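Local coordinates for AT-rich DNA-binding protein (Thermus thermophilus, PDB 2DT5), which binds DNA as a homodimeric Rex-family repressor and probably adjusts transcription to the cellular NADH/NAD(+) redox state, at the interface of chains A and B. Coordinates in Å, arbitrary orientation; residue numbers count along the deposited sequence, not the author numbering. Chains: chain A/B, AT-rich DNA-binding protein.

The centres of contact 1 and contact 2 lie about 24 Å apart on the same dimer interface. They share no residue, but helix 190-201 of chain A runs from one toward the other. It starts right after A:Phe189 of contact 1 and carries A:Phe198 of contact 2. Contact 1 joins the two NAD-binding Rossmann domains near the cofactor pockets. Contact 2 sets the end of this helix and the C-terminal tail of chain A against the winged-helix domain of chain B. The tail thus ties one chain's core to its partner's DNA-binding domain. Such a link could carry a shift at the cofactor sites to the DNA-binding heads.

Contact 1: the interface of chains A and B. Residues chain A 91, 171, 187-189; chain B 91, 95, 98, 101, 169, 171, 187, 189.
A:Phe189 and B:Phe189 come together at the interface by different torsions. A:Phe189 puts CG in the crowded position between backbone N and carbonyl carbon (chi1 55°). B:Phe189 has CG anti to the carbonyl carbon (chi1 -85°), so the two rings depart from the two-fold relation of the chains. The site joins the Rossmann domains of the Rex homodimer, and residue 189 also lines an NAD pocket.

The A:Phe189 ring plugs into an apolar pocket of chain B. It meets B:Tyr98 tip to tip, and its CE2 atom lies over one face of the tyrosine ring, toward the rim. A:Phe189 CZ is 3.6 Å from B:Tyr98 CD2. B:Phe101 crosses at about a right angle, with its CE2 3.6 Å from A:Phe189 CE1. The methyl B:Leu95 CD2 touches A:Phe189 CE2 at 3.6 Å. B:Leu169 crosses the ring near its base, its CD2 3.7 Å from A:Phe189 CD1.

The two Phe189 rings also touch. A:Phe189 CD2 sits in plane at the edge of the B:Phe189 ring, 3.9 Å from its CZ. B:Phe189 stands edge-to-face with A:Phe171, the planes 89° apart. A:Phe171 presents its edge, with CE2 3.7 Å from B:Phe189 CB. A:Val187 CG1 packs over the centre of one A:Phe171 face and backs that ring from within its own chain.

A:Leu91 and B:Leu91 lie side by side, touching through their CD1 methyls. No direct polar bond crosses here. Water 1 links the B:Tyr98 hydroxyl OH, 2.6 Å away, to the backbone carbonyl O of A:Phe171.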
loop_
_atom_site.group_PDB
_atom_site.type_symbol
_atom_site.label_atom_id
_atom_site.label_comp_id
_atom_site.label_asym_id
_atom_site.label_seq_id
_atom_site.Cartn_x
_atom_site.Cartn_y
_atom_site.Cartn_z
ATOM N N LEU A 91 10.598 4.083 12.128
ATOM C CA LEU A 91 10.152 3.696 10.793
ATOM C C LEU A 91 11.174 4.095 9.739
ATOM O O LEU A 91 11.482 3.323 8.846
ATOM C CB LEU A 91 8.788 4.329 10.458
ATOM C CG LEU A 91 8.257 4.104 9.032
ATOM C CD1 LEU A 91 8.123 2.621 8.768
ATOM C CD2 LEU A 91 6.894 4.815 8.864
ATOM N N PHE A 171 4.357 8.987 4.881
ATOM C CA PHE A 171 3.938 7.960 5.830
ATOM C C PHE A 171 3.164 8.538 7.021
ATOM O O PHE A 171 2.447 7.810 7.691
ATOM C CB PHE A 171 5.140 7.178 6.364
ATOM C CG PHE A 171 5.806 6.301 5.328
ATOM C CD1 PHE A 171 6.622 6.860 4.337
ATOM C CD2 PHE A 171 5.600 4.925 5.332
ATOM C CE1 PHE A 171 7.233 6.052 3.349
ATOM C CE2 PHE A 171 6.200 4.096 4.355
ATOM C CZ PHE A 171 7.015 4.664 3.362
ATOM N N VAL A 187 0.870 6.508 2.266
ATOM C CA VAL A 187 0.924 5.077 2.431
ATOM C C VAL A 187 0.346 4.647 3.762
ATOM O O VAL A 187 0.478 5.346 4.760
ATOM C CB VAL A 187 2.392 4.553 2.252
ATOM C CG1 VAL A 187 3.381 5.657 2.534
ATOM C CG2 VAL A 187 2.662 3.365 3.172
ATOM N N ASP A 188 -0.337 3.511 3.757
ATOM C CA ASP A 188 -0.900 2.946 4.983
ATOM C C ASP A 188 -1.156 1.455 4.756
ATOM O O ASP A 188 -1.223 0.999 3.622
ATOM C CB ASP A 188 -2.222 3.622 5.355
ATOM C CG ASP A 188 -3.319 3.307 4.370
ATOM O OD1 ASP A 188 -3.302 3.896 3.270
ATOM O OD2 ASP A 188 -4.182 2.458 4.676
ATOM N N PHE A 189 -1.291 0.706 5.844
ATOM C CA PHE A 189 -1.562 -0.718 5.766
ATOM C C PHE A 189 -3.019 -1.003 6.140
ATOM O O PHE A 189 -3.412 -2.154 6.237
ATOM C CB PHE A 189 -0.631 -1.477 6.719
ATOM C CG PHE A 189 -0.693 -0.985 8.127
ATOM C CD1 PHE A 189 -1.699 -1.420 8.985
ATOM C CD2 PHE A 189 0.199 -0.013 8.574
ATOM C CE1 PHE A 189 -1.824 -0.889 10.272
ATOM C CE2 PHE A 189 0.084 0.523 9.848
ATOM C CZ PHE A 189 -0.931 0.086 10.702
ATOM N N LEU B 91 10.425 -1.365 13.190
ATOM C CA LEU B 91 9.112 -1.280 12.553
ATOM C C LEU B 91 8.006 -1.660 13.544
ATOM O O LEU B 91 6.998 -0.960 13.666
ATOM C CB LEU B 91 9.044 -2.195 11.327
ATOM C CG LEU B 91 7.678 -2.275 10.627
ATOM C CD1 LEU B 91 7.207 -0.875 10.241
ATOM C CD2 LEU B 91 7.787 -3.170 9.372
ATOM N N LEU B 95 4.847 0.716 14.797
ATOM C CA LEU B 95 3.467 0.261 14.640
ATOM C C LEU B 95 2.671 0.274 15.944
ATOM O O LEU B 95 1.495 0.600 15.927
ATOM C CB LEU B 95 3.435 -1.147 14.043
ATOM C CG LEU B 95 3.906 -1.237 12.584
ATOM C CD1 LEU B 95 3.876 -2.686 12.118
ATOM C CD2 LEU B 95 2.998 -0.398 11.704
ATOM N N TYR B 98 1.485 3.688 16.205
ATOM C CA TYR B 98 0.734 4.285 15.078
ATOM C C TYR B 98 -0.645 4.699 15.595
ATOM O O TYR B 98 -1.365 3.890 16.175
ATOM C CB TYR B 98 0.578 3.284 13.935
ATOM C CG TYR B 98 -0.139 3.842 12.723
ATOM C CD1 TYR B 98 0.405 4.896 12.001
ATOM C CD2 TYR B 98 -1.338 3.280 12.272
ATOM C CE1 TYR B 98 -0.219 5.386 10.840
ATOM C CE2 TYR B 98 -1.973 3.751 11.108
ATOM C CZ TYR B 98 -1.400 4.805 10.399
ATOM O OH TYR B 98 -1.975 5.267 9.238
ATOM N N PHE B 101 -5.108 3.207 13.916
ATOM C CA PHE B 101 -5.768 1.907 13.855
ATOM C C PHE B 101 -7.288 2.040 13.919
ATOM O O PHE B 101 -8.010 1.270 13.289
ATOM C CB PHE B 101 -5.296 0.989 14.990
ATOM C CG PHE B 101 -3.945 0.354 14.738
ATOM C CD1 PHE B 101 -2.790 0.895 15.291
ATOM C CD2 PHE B 101 -3.836 -0.782 13.945
ATOM C CE1 PHE B 101 -1.538 0.315 15.063
ATOM C CE2 PHE B 101 -2.589 -1.371 13.707
ATOM C CZ PHE B 101 -1.433 -0.817 14.272
ATOM N N LEU B 169 -0.884 -10.001 8.813
ATOM C CA LEU B 169 -0.513 -8.873 7.988
ATOM C C LEU B 169 1.010 -8.967 7.995
ATOM O O LEU B 169 1.675 -8.588 8.962
ATOM C CB LEU B 169 -0.988 -7.539 8.550
ATOM C CG LEU B 169 -0.863 -6.305 7.655
ATOM C CD1 LEU B 169 -1.746 -6.472 6.427
ATOM C CD2 LEU B 169 -1.230 -5.033 8.421
ATOM N N PHE B 171 4.696 -8.059 7.012
ATOM C CA PHE B 171 5.558 -6.987 6.515
ATOM C C PHE B 171 6.899 -7.523 6.012
ATOM O O PHE B 171 7.586 -6.850 5.240
ATOM C CB PHE B 171 5.821 -5.939 7.597
ATOM C CG PHE B 171 4.591 -5.173 8.019
ATOM C CD1 PHE B 171 3.623 -5.771 8.822
ATOM C CD2 PHE B 171 4.397 -3.863 7.588
ATOM C CE1 PHE B 171 2.470 -5.079 9.197
ATOM C CE2 PHE B 171 3.244 -3.147 7.952
ATOM C CZ PHE B 171 2.281 -3.755 8.757
ATOM N N VAL B 187 2.471 -6.613 3.090
ATOM C CA VAL B 187 2.537 -5.165 2.966
ATOM C C VAL B 187 3.766 -4.792 2.163
ATOM O O VAL B 187 4.799 -5.454 2.245
ATOM C CB VAL B 187 2.669 -4.474 4.357
ATOM C CG1 VAL B 187 2.733 -2.945 4.174
ATOM C CG2 VAL B 187 1.508 -4.892 5.270
ATOM N N PHE B 189 5.423 -1.169 1.667
ATOM C CA PHE B 189 5.426 0.269 1.900
ATOM C C PHE B 189 6.073 1.047 0.775
ATOM O O PHE B 189 5.967 2.262 0.729
ATOM C CB PHE B 189 6.153 0.588 3.217
ATOM C CG PHE B 189 5.281 0.488 4.433
ATOM C CD1 PHE B 189 5.833 0.285 5.682
ATOM C CD2 PHE B 189 3.900 0.620 4.328
ATOM C CE1 PHE B 189 5.028 0.214 6.820
ATOM C CE2 PHE B 189 3.089 0.553 5.453
ATOM C CZ PHE B 189 3.654 0.349 6.704
HETATM O O HOH W 1 -0.627 7.002 7.800
#

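Contact 2: the interface of chains A and B. Residues chain A 198, 205-207, 210; chain B 5-8, 48, 51-52.
This patch docks the end of helix 190-201 and the C-terminal tail of chain A onto the winged-helix DNA-binding domain of chain B. Direct hydrogen bonds anchor A:Trp205 and A:Glu207. The indole NE1 of A:Trp205 donates to the phenol OH of B:Tyr51 at 2.9 Å (151° at H). The hydroxyl lies near the indole plane, and the two side chains meet tip to tip. The carboxylate oxygen A:Glu207 OE1 accepts from B:Ala6 N and B:Ala7 N, the latter at 3.0 Å. Both donors stand above the carboxylate plane. By taking these two N-H groups, A:Glu207 caps the start of helix 7-23 and may interact favourably with its dipole. In return, A:Glu207 N donates to B:Glu5 OE1 at 3.0 Å, also from above the carboxylate plane.

Apolar packing surrounds these bonds. B:Phe52 CZ meets A:Trp205 CZ2 tip to tip at 3.5 Å. B:Ile8 CD1 sits over the centre of the A:Phe198 ring, 3.4 Å from its centroid. A:Met210 CG lies over the B:Tyr51 ring, and its chain bends at chi3 (85°) to bring CE against B:Phe52. An alanine in place of B:Tyr51 would remove the acceptor of the indole bond and the ring under A:Met210, and would probably loosen the tail.

A water bridge adds to the grip. Water 2 lies 2.9 Å from B:Glu5 OE1 and 3.0 Å from the backbone O of A:Trp205.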
loop_
_atom_site.group_PDB
_atom_site.type_symbol
_atom_site.label_atom_id
_atom_site.label_comp_id
_atom_site.label_asym_id
_atom_site.label_seq_id
_atom_site.Cartn_x
_atom_site.Cartn_y
_atom_site.Cartn_z
ATOM N N PHE A 198 -12.059 -8.899 6.030
ATOM C CA PHE A 198 -13.059 -9.477 5.159
ATOM C C PHE A 198 -12.804 -10.961 4.915
ATOM O O PHE A 198 -13.738 -11.768 4.955
ATOM C CB PHE A 198 -13.106 -8.754 3.808
ATOM C CG PHE A 198 -14.071 -9.378 2.831
ATOM C CD1 PHE A 198 -15.426 -9.036 2.847
ATOM C CD2 PHE A 198 -13.640 -10.375 1.960
ATOM C CE1 PHE A 198 -16.336 -9.684 2.013
ATOM C CE2 PHE A 198 -14.539 -11.036 1.115
ATOM C CZ PHE A 198 -15.896 -10.689 1.143
ATOM N N TRP A 205 -14.601 -17.061 0.072
ATOM C CA TRP A 205 -15.003 -16.134 -0.974
ATOM C C TRP A 205 -13.839 -15.776 -1.889
ATOM O O TRP A 205 -12.692 -15.641 -1.443
ATOM C CB TRP A 205 -15.570 -14.867 -0.354
ATOM C CG TRP A 205 -16.221 -13.961 -1.341
ATOM C CD1 TRP A 205 -17.528 -13.992 -1.747
ATOM C CD2 TRP A 205 -15.607 -12.872 -2.041
ATOM N NE1 TRP A 205 -17.768 -12.974 -2.644
ATOM C CE2 TRP A 205 -16.609 -12.267 -2.835
ATOM C CE3 TRP A 205 -14.311 -12.334 -2.059
ATOM C CZ2 TRP A 205 -16.352 -11.163 -3.659
ATOM C CZ3 TRP A 205 -14.060 -11.231 -2.880
ATOM C CH2 TRP A 205 -15.080 -10.656 -3.659
ATOM N N ARG A 206 -14.158 -15.623 -3.168
ATOM C CA ARG A 206 -13.203 -15.275 -4.228
ATOM C C ARG A 206 -13.960 -14.314 -5.120
ATOM O O ARG A 206 -15.155 -14.502 -5.350
ATOM C CB ARG A 206 -12.804 -16.511 -5.036
ATOM C CG ARG A 206 -11.891 -17.455 -4.295
ATOM C CD ARG A 206 -11.933 -18.867 -4.876
ATOM N NE ARG A 206 -11.777 -18.926 -6.332
ATOM C CZ ARG A 206 -12.780 -18.834 -7.208
ATOM N NH1 ARG A 206 -14.033 -18.671 -6.784
ATOM N NH2 ARG A 206 -12.534 -18.927 -8.512
ATOM N N GLU A 207 -13.285 -13.293 -5.636
ATOM C CA GLU A 207 -13.997 -12.312 -6.448
ATOM C C GLU A 207 -14.591 -12.857 -7.749
ATOM O O GLU A 207 -15.495 -12.234 -8.327
ATOM C CB GLU A 207 -13.107 -11.101 -6.721
ATOM C CG GLU A 207 -12.031 -11.314 -7.774
ATOM C CD GLU A 207 -11.089 -10.128 -7.867
ATOM O OE1 GLU A 207 -11.535 -8.985 -7.615
ATOM O OE2 GLU A 207 -9.906 -10.339 -8.204
ATOM N N MET A 210 -18.179 -13.039 -8.263
ATOM C CA MET A 210 -18.920 -11.849 -8.687
ATOM C C MET A 210 -19.215 -11.875 -10.189
ATOM O O MET A 210 -20.073 -11.132 -10.675
ATOM C CB MET A 210 -18.132 -10.575 -8.360
ATOM C CG MET A 210 -18.005 -10.287 -6.866
ATOM S SD MET A 210 -17.025 -8.813 -6.558
ATOM C CE MET A 210 -18.276 -7.488 -6.700
ATOM N N GLU B 5 -6.493 -9.981 -5.754
ATOM C CA GLU B 5 -7.933 -9.752 -5.701
ATOM C C GLU B 5 -8.165 -8.265 -5.455
ATOM O O GLU B 5 -7.555 -7.682 -4.555
ATOM C CB GLU B 5 -8.536 -10.594 -4.584
ATOM C CG GLU B 5 -10.027 -10.419 -4.377
ATOM C CD GLU B 5 -10.575 -11.514 -3.489
ATOM O OE1 GLU B 5 -10.847 -12.610 -4.025
ATOM O OE2 GLU B 5 -10.707 -11.289 -2.262
ATOM N N ALA B 6 -9.053 -7.663 -6.249
ATOM C CA ALA B 6 -9.309 -6.228 -6.172
ATOM C C ALA B 6 -10.676 -5.755 -5.693
ATOM O O ALA B 6 -10.805 -4.606 -5.257
ATOM C CB ALA B 6 -9.023 -5.597 -7.534
ATOM N N ALA B 7 -11.689 -6.614 -5.791
ATOM C CA ALA B 7 -13.039 -6.241 -5.384
ATOM C C ALA B 7 -13.092 -5.654 -3.992
ATOM O O ALA B 7 -13.709 -4.608 -3.792
ATOM C CB ALA B 7 -13.992 -7.450 -5.482
ATOM N N ILE B 8 -12.453 -6.309 -3.023
ATOM C CA ILE B 8 -12.482 -5.778 -1.666
ATOM C C ILE B 8 -11.740 -4.441 -1.576
ATOM O O ILE B 8 -12.133 -3.552 -0.810
ATOM C CB ILE B 8 -11.913 -6.779 -0.643
ATOM C CG1 ILE B 8 -12.591 -8.142 -0.818
ATOM C CG2 ILE B 8 -12.201 -6.280 0.768
ATOM C CD1 ILE B 8 -14.126 -8.083 -0.703
ATOM N N ASP B 48 -20.678 -3.769 -8.251
ATOM C CA ASP B 48 -20.097 -4.092 -6.947
ATOM C C ASP B 48 -21.085 -3.963 -5.792
ATOM O O ASP B 48 -21.230 -4.885 -4.972
ATOM C CB ASP B 48 -18.903 -3.189 -6.626
ATOM C CG ASP B 48 -17.654 -3.552 -7.400
ATOM O OD1 ASP B 48 -17.605 -4.644 -8.013
ATOM O OD2 ASP B 48 -16.705 -2.727 -7.378
ATOM N N TYR B 51 -23.942 -6.620 -6.026
ATOM C CA TYR B 51 -23.479 -7.917 -5.552
ATOM C C TYR B 51 -23.470 -7.997 -4.032
ATOM O O TYR B 51 -23.922 -8.977 -3.466
ATOM C CB TYR B 51 -22.075 -8.230 -6.056
ATOM C CG TYR B 51 -21.542 -9.567 -5.566
ATOM C CD1 TYR B 51 -21.873 -10.748 -6.224
ATOM C CD2 TYR B 51 -20.706 -9.649 -4.449
ATOM C CE1 TYR B 51 -21.388 -11.984 -5.800
ATOM C CE2 TYR B 51 -20.212 -10.894 -4.008
ATOM C CZ TYR B 51 -20.562 -12.055 -4.696
ATOM O OH TYR B 51 -20.109 -13.287 -4.290
ATOM N N PHE B 52 -22.966 -6.960 -3.370
ATOM C CA PHE B 52 -22.916 -6.973 -1.913
ATOM C C PHE B 52 -24.168 -6.462 -1.209
ATOM O O PHE B 52 -24.150 -6.222 -0.009
ATOM C CB PHE B 52 -21.664 -6.228 -1.413
ATOM C CG PHE B 52 -20.369 -6.939 -1.715
ATOM C CD1 PHE B 52 -19.647 -6.644 -2.864
ATOM C CD2 PHE B 52 -19.907 -7.952 -0.878
ATOM C CE1 PHE B 52 -18.488 -7.356 -3.183
ATOM C CE2 PHE B 52 -18.750 -8.664 -1.192
ATOM C CZ PHE B 52 -18.045 -8.366 -2.347
HETATM O O HOH W 2 -9.942 -14.556 -2.127
#